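Local coordinates for O-succinylhomoserine sulfhydrylase (Mycobacterium tuberculosis, PDB 3NDN), which catalyses the pyridoxal 5'-phosphate-dependent formation of L-homocysteine from O-succinyl-L-homoserine and hydrogen sulfide, a step in methionine biosynthesis, at the interface of chains A and B and the interface of chains A and C. Coordinates in Å, arbitrary orientation; residue numbers count along the deposited sequence, not the author numbering. Chains: chain A/B/C, O-succinylhomoserine sulfhydrylase.

Contact 1: the interface of chains A and B. Residues chain A 52, 75-77; chain B 104, 106, 226, 235-236, 359.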
loop_
_atom_site.group_PDB
_atom_site.type_symbol
_atom_site.label_atom_id
_atom_site.label_comp_id
_atom_site.label_asym_id
_atom_site.label_seq_id
_atom_site.Cartn_x
_atom_site.Cartn_y
_atom_site.Cartn_z
ATOM N N SER A 52 -8.858 11.400 4.319
ATOM C CA SER A 52 -8.767 12.279 5.491
ATOM C C SER A 52 -10.132 12.856 5.923
ATOM O O SER A 52 -10.361 13.056 7.128
ATOM C CB SER A 52 -7.730 13.404 5.275
ATOM O OG SER A 52 -8.043 14.195 4.128
ATOM N N TYR A 75 -13.412 13.400 10.617
ATOM C CA TYR A 75 -12.046 13.681 10.181
ATOM C C TYR A 75 -11.115 12.606 10.732
ATOM O O TYR A 75 -11.200 12.252 11.913
ATOM C CB TYR A 75 -11.590 15.071 10.668
ATOM C CG TYR A 75 -10.340 15.610 9.984
ATOM C CD1 TYR A 75 -9.137 15.738 10.687
ATOM C CD2 TYR A 75 -10.367 16.004 8.640
ATOM C CE1 TYR A 75 -7.971 16.246 10.067
ATOM C CE2 TYR A 75 -9.211 16.516 8.004
ATOM C CZ TYR A 75 -8.021 16.627 8.721
ATOM O OH TYR A 75 -6.890 17.126 8.105
ATOM N N SER A 76 -10.236 12.103 9.873
ATOM C CA SER A 76 -9.387 10.949 10.194
ATOM C C SER A 76 -8.335 11.129 11.286
ATOM O O SER A 76 -7.860 10.122 11.840
ATOM C CB SER A 76 -8.761 10.358 8.922
ATOM O OG SER A 76 -9.740 9.670 8.157
ATOM N N ARG A 77 -7.968 12.377 11.621
ATOM C CA ARG A 77 -7.065 12.596 12.753
ATOM C C ARG A 77 -7.612 11.970 14.037
ATOM O O ARG A 77 -6.831 11.503 14.874
ATOM C CB ARG A 77 -6.735 14.089 12.998
ATOM C CG ARG A 77 -5.372 14.316 13.688
ATOM C CD ARG A 77 -5.152 15.757 14.231
ATOM N NE ARG A 77 -5.506 16.803 13.263
ATOM C CZ ARG A 77 -6.603 17.554 13.336
ATOM N NH1 ARG A 77 -6.840 18.476 12.402
ATOM N NH2 ARG A 77 -7.459 17.397 14.345
ATOM N N SER B 104 0.916 14.298 11.586
ATOM C CA SER B 104 -0.164 15.204 11.141
ATOM C C SER B 104 0.299 16.656 11.245
ATOM O O SER B 104 1.322 16.941 11.850
ATOM C CB SER B 104 -1.431 15.020 11.997
ATOM O OG SER B 104 -1.209 15.446 13.347
ATOM N N MET B 106 -1.311 18.963 13.024
ATOM C CA MET B 106 -1.466 19.378 14.437
ATOM C C MET B 106 -0.300 18.900 15.316
ATOM O O MET B 106 0.032 19.556 16.327
ATOM C CB MET B 106 -2.811 18.946 15.036
ATOM C CG MET B 106 -4.035 19.821 14.625
ATOM S SD MET B 106 -3.759 21.621 14.633
ATOM C CE MET B 106 -3.332 21.919 16.348
ATOM N N THR B 226 -1.540 17.044 4.812
ATOM C CA THR B 226 -2.892 16.538 4.547
ATOM C C THR B 226 -3.632 17.350 3.462
ATOM O O THR B 226 -4.472 16.810 2.725
ATOM C CB THR B 226 -3.713 16.532 5.873
ATOM O OG1 THR B 226 -2.928 15.905 6.896
ATOM C CG2 THR B 226 -5.068 15.792 5.716
ATOM N N VAL B 235 -4.272 10.904 2.717
ATOM C CA VAL B 235 -3.587 10.587 3.990
ATOM C C VAL B 235 -3.294 11.845 4.837
ATOM O O VAL B 235 -3.461 12.979 4.344
ATOM C CB VAL B 235 -2.261 9.770 3.766
ATOM C CG1 VAL B 235 -2.502 8.545 2.840
ATOM C CG2 VAL B 235 -1.134 10.664 3.197
ATOM N N LEU B 236 -2.876 11.627 6.092
ATOM C CA LEU B 236 -2.413 12.711 6.983
ATOM C C LEU B 236 -0.904 12.780 7.099
ATOM O O LEU B 236 -0.211 11.762 6.987
ATOM C CB LEU B 236 -3.046 12.594 8.389
ATOM C CG LEU B 236 -4.547 12.952 8.354
ATOM C CD1 LEU B 236 -5.389 11.714 8.124
ATOM C CD2 LEU B 236 -4.999 13.680 9.611
ATOM N N ASN B 359 -13.310 19.878 4.610
ATOM C CA ASN B 359 -11.873 19.791 4.285
ATOM C C ASN B 359 -11.388 20.876 3.291
ATOM O O ASN B 359 -12.212 21.643 2.726
ATOM C CB ASN B 359 -11.570 18.370 3.765
ATOM C CG ASN B 359 -10.226 17.827 4.246
ATOM O OD1 ASN B 359 -9.321 18.583 4.634
ATOM N ND2 ASN B 359 -10.090 16.507 4.215
HETATM O O HOH W 1 -5.483 14.221 2.725
#

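Contact 2: the interface of chains A and C. Residues chain A 38, 42, 44; chain C 54-56.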
loop_
_atom_site.group_PDB
_atom_site.type_symbol
_atom_site.label_atom_id
_atom_site.label_comp_id
_atom_site.label_asym_id
_atom_site.label_seq_id
_atom_site.Cartn_x
_atom_site.Cartn_y
_atom_site.Cartn_z
ATOM N N ARG A 38 -18.242 -4.636 7.524
ATOM C CA ARG A 38 -18.272 -4.830 6.068
ATOM C C ARG A 38 -19.177 -3.791 5.398
ATOM O O ARG A 38 -20.221 -3.422 5.962
ATOM C CB ARG A 38 -18.718 -6.270 5.711
ATOM C CG ARG A 38 -17.655 -7.338 6.030
ATOM C CD ARG A 38 -18.142 -8.776 5.771
ATOM N NE ARG A 38 -17.041 -9.755 5.840
ATOM C CZ ARG A 38 -17.135 -10.993 6.340
ATOM N NH1 ARG A 38 -18.278 -11.433 6.877
ATOM N NH2 ARG A 38 -16.073 -11.796 6.337
ATOM N N GLU A 42 -20.030 -6.434 0.565
ATOM C CA GLU A 42 -19.876 -7.728 1.243
ATOM C C GLU A 42 -18.516 -8.397 0.988
ATOM O O GLU A 42 -18.433 -9.608 0.810
ATOM C CB GLU A 42 -21.031 -8.684 0.883
ATOM C CG GLU A 42 -22.423 -8.209 1.342
ATOM C CD GLU A 42 -23.394 -9.384 1.522
ATOM O OE1 GLU A 42 -24.090 -9.724 0.550
ATOM O OE2 GLU A 42 -23.421 -10.008 2.624
ATOM N N THR A 44 -15.047 -10.107 1.744
ATOM C CA THR A 44 -14.613 -11.067 2.780
ATOM C C THR A 44 -13.529 -10.498 3.711
ATOM O O THR A 44 -13.678 -10.503 4.953
ATOM C CB THR A 44 -14.138 -12.381 2.150
ATOM O OG1 THR A 44 -15.225 -12.934 1.400
ATOM C CG2 THR A 44 -13.716 -13.389 3.245
ATOM N N TYR C 54 -15.852 -12.718 -1.816
ATOM C CA TYR C 54 -17.022 -12.040 -1.238
ATOM C C TYR C 54 -17.899 -13.043 -0.451
ATOM O O TYR C 54 -17.850 -14.253 -0.725
ATOM C CB TYR C 54 -17.812 -11.274 -2.362
ATOM C CG TYR C 54 -16.873 -10.329 -3.120
ATOM C CD1 TYR C 54 -16.699 -9.001 -2.711
ATOM C CD2 TYR C 54 -16.090 -10.796 -4.183
ATOM C CE1 TYR C 54 -15.771 -8.148 -3.357
ATOM C CE2 TYR C 54 -15.168 -9.960 -4.835
ATOM C CZ TYR C 54 -15.004 -8.647 -4.409
ATOM O OH TYR C 54 -14.091 -7.847 -5.069
ATOM N N VAL C 55 -18.662 -12.541 0.531
ATOM C CA VAL C 55 -19.622 -13.357 1.314
ATOM C C VAL C 55 -21.094 -13.098 0.902
ATOM O O VAL C 55 -21.372 -12.084 0.263
ATOM C CB VAL C 55 -19.414 -13.197 2.861
ATOM C CG1 VAL C 55 -17.992 -13.647 3.275
ATOM C CG2 VAL C 55 -19.658 -11.752 3.338
ATOM N N TYR C 56 -22.006 -14.025 1.233
ATOM C CA TYR C 56 -23.452 -13.905 0.911
ATOM C C TYR C 56 -24.332 -14.116 2.152
ATOM O O TYR C 56 -23.939 -14.821 3.096
ATOM C CB TYR C 56 -23.867 -14.910 -0.187
ATOM C CG TYR C 56 -22.879 -14.980 -1.320
ATOM C CD1 TYR C 56 -22.988 -14.135 -2.438
ATOM C CD2 TYR C 56 -21.803 -15.867 -1.262
ATOM C CE1 TYR C 56 -22.038 -14.191 -3.474
ATOM C CE2 TYR C 56 -20.865 -15.932 -2.279
ATOM C CZ TYR C 56 -20.976 -15.097 -3.380
ATOM O OH TYR C 56 -20.013 -15.190 -4.367
#

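Contact 1: the interface of chains A and B
A:Tyr75 and B:Thr226 reach toward each other tip to tip. The phenol OH of A:Tyr75 lies 3.3 Å from the methyl CG2 of B:Thr226. A:Tyr75 has CG anti to its backbone N (chi1 -165°), which sends the ring out toward chain B. CE2 of A:Tyr75 approaches the amide of B:Asn359, 3.9 Å from ND2. The two side chains cross at about a right angle, with ring and amide planes 73° apart. The same ND2 of B:Asn359 donates a 3.1 Å hydrogen bond to the hydroxyl OG of A:Ser52. The bond is bent at the hydrogen, but the acceptor lies close to the amide plane.

B:Leu236 spreads its two methyls over the chain A loop. CD1 of B:Leu236 packs 3.7 Å from CB of A:Ser76. CD2 of B:Leu236 sits 3.8 Å from CB of A:Arg77, whose side chain crosses it at about a right angle. The arginine chain bends at chi3 (-47°). Its guanidinium has CE1 of A:Tyr75, from its own chain, over one face and CG of B:Met106 over the other, both toward the rim. Contacts on both faces probably limit how the flat group can turn.

The patch belongs to an active site shared by two subunits. B:Thr226 precedes the cofactor-binding lysine. B:Ser104 and B:Met106 belong to the loop and helix start that cradle the cofactor phosphate in this family. A:Tyr75 and A:Arg77 form the Tyr-x-Arg motif that reaches the phosphate of the neighbouring subunit. OG of A:Ser52 also meets water 1 at 2.9 Å. Water 1 bonds in turn to the backbone O of B:Val235 and, at 2.8 Å, to the backbone O of B:Thr226.

Contact 2: the interface of chains A and C
The backbone N of C:Val55 donates a hydrogen bond of 3.0 Å to the backbone O of A:Glu42. The bond is nearly straight, 169° at the hydrogen, and the donor comes almost head-on to the carbonyl. A:Glu42, whose backbone is in the left-handed region, presents this O to chain C.

The valine side chain continues the contact. C:Val55 crosses A:Arg38 at about a right angle. Its methyl CG2 lies over one face of the guanidinium, toward the rim, 3.8 Å from NH1 of A:Arg38. The other methyl of C:Val55, CG1, is anti to its own carbonyl carbon (chi1 -60°) and comes 3.4 Å from the hydroxyl OG1 of A:Thr44.

The guanidinium is held from within its own chain. NH2 of A:Arg38 donates a 3.1 Å hydrogen bond to the backbone O of A:Thr44. The oxygen lies in the guanidinium plane, and the N-H points at a lone pair of this carbonyl oxygen. The bond helps to fix the rotation of the flat group that C:Val55 packs on.

The side chain of A:Glu42 runs past the backbone of C:Val55. CB of A:Glu42 is 3.5 Å from the backbone O of C:Val55. The carboxylate oxygen OE1 of A:Glu42 lies 3.6 Å from the same O of C:Val55.

The site joins two loops through a backbone hydrogen bond and valine packing, and it helps to hold chains A and C together in the homotetramer.

Contact 1 and contact 2 lie about 29 Å apart, measured between the centres of their C-alpha atoms. They share chain A but no residue position. They are close in sequence, however. Position 52 works in contact 1 and positions 54-56 in contact 2, just ahead of helix 59-66. Since every copy does the same, this short stretch of each subunit faces two different neighbours. Contact 1 lies at the shared active site, whereas contact 2 is a smaller patch between loops. The N-terminal part of the chain thus probably links active-site pairing to assembly of the tetramer.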